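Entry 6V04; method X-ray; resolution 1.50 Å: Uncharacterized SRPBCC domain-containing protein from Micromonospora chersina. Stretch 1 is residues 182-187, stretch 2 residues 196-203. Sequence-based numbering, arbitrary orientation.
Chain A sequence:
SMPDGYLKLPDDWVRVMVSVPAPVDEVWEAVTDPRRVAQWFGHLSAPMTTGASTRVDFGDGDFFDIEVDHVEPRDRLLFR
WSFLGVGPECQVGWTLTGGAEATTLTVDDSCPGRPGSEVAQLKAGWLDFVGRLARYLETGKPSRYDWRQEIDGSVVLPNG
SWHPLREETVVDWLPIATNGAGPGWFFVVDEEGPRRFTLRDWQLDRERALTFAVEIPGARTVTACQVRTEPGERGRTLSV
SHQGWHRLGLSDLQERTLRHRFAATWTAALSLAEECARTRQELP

Stretch 1 (182-187) GPGWFF
Stretch 2, residues 196-203: RFTLRDWQ

How do the two strands lie against each other? Residues 183-187 and 196-203 run antiparallel as neighbouring strands, their axes approaching to 4.2 Å with 139° between N-to-C directions. The register pairs Gly 184 with Leu 199, Trp 185 with Thr 198, Phe 186 with Phe 197 and Phe 187 with Arg 196, at CA-CA distances of 4.7, 4.9, 5.1 and 4.9 Å. Backbone angles are mostly extended, as at Phe 186 (phi/psi -123/130°) and Phe 197 (-120/141°), but not at Gly 184 (-135/-12°) or Asp 201 (57/41°).

Which backbone donors and acceptors are satisfied across the contact? Phe 186 and Phe 197 form the hydrogen-bonded pair: Phe 186 N donates to Phe 197 O at 2.8 Å and 170°, and Phe 197 N returns a bond to Phe 186 O at 2.9 Å, more bent at 150°. The two acceptors, Phe 186 O and Phe 197 O, are 3.4 Å apart; each is served by the opposing amide. Phe 197 O also receives a CA-H...O contact from Trp 185 CA at 3.3 Å. Two residues along, Leu 199 N donates almost linearly to Gly 184 O (3.0 Å, 172°). The flanking pairs Trp 185-Thr 198 and Phe 187-Arg 196 are non-hydrogen-bonded.

What holds Arg 196 if no hydrogen bond across the contact claims its guanidinium? Its chain (chi1 to chi3 t, t, m; chi4 -95°) extends over the indole of Trp 185 (chi1 m, chi2 113°). Arg 196 CD sits 3.7 Å from the centroid of the Trp 185 six-membered ring, a CH-pi contact, while Arg 196 CZ lies 4.5 Å from the five-membered ring centroid, 5° off the normal, in cation-pi geometry. Arg 196 NH1 approaches Trp 185 NE1 to 3.3 Å, but both are donors, so this is not a hydrogen bond. Phe 187 (chi1 m, chi2 -76°) places CZ over the guanidinium face, 3.7 Å from Arg 196 NH1.

What do the apolar side chains contribute? Pro 183, C-gamma exo, directs CG over the face of Trp 202 (chi1 t, chi2 -90°), 3.6 Å from its six-membered ring centroid and 8° off the normal; Trp 202 NE1 is satisfied elsewhere in the structure. Leu 199 (t, t) points toward the opposing strand, its CD2 4.3 Å from Pro 183 CB and its CD1 4.3 Å from Phe 186 CB. Phe 186 (chi1 t, chi2 -82°) and Phe 197 (chi1 m, chi2 83°) share one sheet face; Phe 187 and Arg 196 share the other.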

# COMPACT_ATOMS: atom_id res chain seq x y z
N GLY A 182 27.47 -3.89 -13.31
CA GLY A 182 26.04 -3.76 -13.40
C GLY A 182 25.36 -4.52 -12.28
O GLY A 182 25.80 -5.61 -11.89
N PRO A 183 24.28 -3.96 -11.72
CA PRO A 183 23.61 -4.65 -10.60
C PRO A 183 23.22 -6.08 -10.96
O PRO A 183 22.66 -6.34 -12.03
CB PRO A 183 22.38 -3.77 -10.35
CG PRO A 183 22.78 -2.42 -10.83
CD PRO A 183 23.67 -2.66 -12.01
N GLY A 184 23.53 -7.00 -10.05
CA GLY A 184 23.31 -8.42 -10.27
C GLY A 184 22.66 -9.14 -9.10
O GLY A 184 22.22 -10.28 -9.26
N TRP A 185 22.60 -8.50 -7.93
CA TRP A 185 21.95 -9.07 -6.75
C TRP A 185 20.99 -8.08 -6.12
O TRP A 185 21.26 -6.89 -6.07
CB TRP A 185 22.97 -9.48 -5.67
CG TRP A 185 24.08 -10.37 -6.10
CD1 TRP A 185 25.40 -10.06 -6.16
CD2 TRP A 185 23.97 -11.74 -6.49
NE1 TRP A 185 26.13 -11.15 -6.56
CE2 TRP A 185 25.27 -12.19 -6.79
CE3 TRP A 185 22.90 -12.63 -6.64
CZ2 TRP A 185 25.54 -13.49 -7.20
CZ3 TRP A 185 23.17 -13.93 -7.05
CH2 TRP A 185 24.47 -14.34 -7.34
N PHE A 186 19.89 -8.61 -5.59
CA PHE A 186 18.93 -7.89 -4.77
C PHE A 186 18.83 -8.63 -3.44
O PHE A 186 18.67 -9.85 -3.43
CB PHE A 186 17.57 -7.85 -5.48
CG PHE A 186 16.55 -6.97 -4.83
CD1 PHE A 186 15.79 -7.43 -3.76
CD2 PHE A 186 16.28 -5.70 -5.34
CE1 PHE A 186 14.83 -6.65 -3.18
CE2 PHE A 186 15.31 -4.91 -4.75
CZ PHE A 186 14.58 -5.38 -3.68
N PHE A 187 18.95 -7.90 -2.33
CA PHE A 187 19.04 -8.51 -1.00
C PHE A 187 17.82 -8.21 -0.15
O PHE A 187 17.35 -7.06 -0.09
CB PHE A 187 20.28 -8.02 -0.27
CG PHE A 187 21.56 -8.37 -0.95
CD1 PHE A 187 22.05 -9.66 -0.90
CD2 PHE A 187 22.26 -7.43 -1.66
CE1 PHE A 187 23.23 -10.00 -1.53
CE2 PHE A 187 23.44 -7.76 -2.31
CZ PHE A 187 23.93 -9.05 -2.23
N ARG A 196 19.75 -13.63 -0.69
CA ARG A 196 20.35 -13.15 -1.93
C ARG A 196 19.51 -13.61 -3.12
O ARG A 196 19.29 -14.82 -3.29
CB ARG A 196 21.78 -13.68 -2.04
CG ARG A 196 22.49 -13.38 -3.34
CD ARG A 196 23.85 -14.09 -3.39
NE ARG A 196 24.70 -13.73 -2.26
CZ ARG A 196 25.61 -12.77 -2.27
NH1 ARG A 196 25.81 -12.03 -3.36
NH2 ARG A 196 26.32 -12.54 -1.19
N PHE A 197 19.06 -12.66 -3.93
CA PHE A 197 18.27 -12.95 -5.11
C PHE A 197 18.97 -12.42 -6.36
O PHE A 197 19.54 -11.33 -6.35
CB PHE A 197 16.88 -12.31 -5.00
CG PHE A 197 16.08 -12.84 -3.86
CD1 PHE A 197 16.25 -12.35 -2.58
CD2 PHE A 197 15.16 -13.86 -4.07
CE1 PHE A 197 15.52 -12.86 -1.52
CE2 PHE A 197 14.43 -14.37 -3.01
CZ PHE A 197 14.61 -13.87 -1.73
N THR A 198 18.90 -13.20 -7.44
CA THR A 198 19.47 -12.79 -8.71
C THR A 198 18.64 -11.67 -9.35
O THR A 198 17.41 -11.79 -9.50
CB THR A 198 19.55 -13.97 -9.66
OG1 THR A 198 20.39 -14.99 -9.11
CG2 THR A 198 20.11 -13.53 -11.01
N LEU A 199 19.31 -10.61 -9.77
CA LEU A 199 18.70 -9.47 -10.44
C LEU A 199 19.07 -9.55 -11.91
O LEU A 199 20.24 -9.78 -12.25
CB LEU A 199 19.19 -8.17 -9.81
CG LEU A 199 18.49 -6.88 -10.23
CD1 LEU A 199 18.61 -5.83 -9.15
CD2 LEU A 199 19.11 -6.37 -11.52
N ARG A 200 18.07 -9.39 -12.78
CA ARG A 200 18.25 -9.51 -14.23
C ARG A 200 17.59 -8.33 -14.93
O ARG A 200 16.69 -7.68 -14.40
CB ARG A 200 17.64 -10.80 -14.80
CG ARG A 200 18.13 -12.09 -14.18
CD ARG A 200 19.58 -12.42 -14.54
NE ARG A 200 19.77 -13.85 -14.75
CZ ARG A 200 20.92 -14.49 -14.60
NH1 ARG A 200 22.02 -13.84 -14.22
NH2 ARG A 200 20.98 -15.80 -14.81
N ASP A 201 18.02 -8.11 -16.18
CA ASP A 201 17.36 -7.17 -17.08
C ASP A 201 17.29 -5.75 -16.50
O ASP A 201 16.29 -5.04 -16.66
CB ASP A 201 15.96 -7.67 -17.45
CG ASP A 201 16.00 -9.00 -18.19
OD1 ASP A 201 16.95 -9.22 -18.96
OD2 ASP A 201 15.08 -9.82 -17.99
N TRP A 202 18.37 -5.31 -15.87
CA TRP A 202 18.44 -3.94 -15.37
C TRP A 202 18.36 -2.95 -16.52
O TRP A 202 19.16 -3.01 -17.46
CB TRP A 202 19.76 -3.76 -14.61
CG TRP A 202 20.04 -2.38 -14.08
CD1 TRP A 202 20.69 -1.37 -14.73
CD2 TRP A 202 19.71 -1.87 -12.78
NE1 TRP A 202 20.78 -0.26 -13.91
CE2 TRP A 202 20.18 -0.55 -12.71
CE3 TRP A 202 19.06 -2.41 -11.67
CZ2 TRP A 202 20.04 0.23 -11.58
CZ3 TRP A 202 18.91 -1.63 -10.55
CH2 TRP A 202 19.39 -0.33 -10.51
N GLN A 203 17.39 -2.03 -16.46
CA GLN A 203 17.22 -0.98 -17.47
C GLN A 203 16.91 0.32 -16.75
O GLN A 203 15.82 0.49 -16.21
CB GLN A 203 16.12 -1.33 -18.46
CG GLN A 203 16.37 -2.58 -19.29
CD GLN A 203 17.58 -2.48 -20.20
OE1 GLN A 203 17.99 -1.39 -20.59
NE2 GLN A 203 18.16 -3.63 -20.54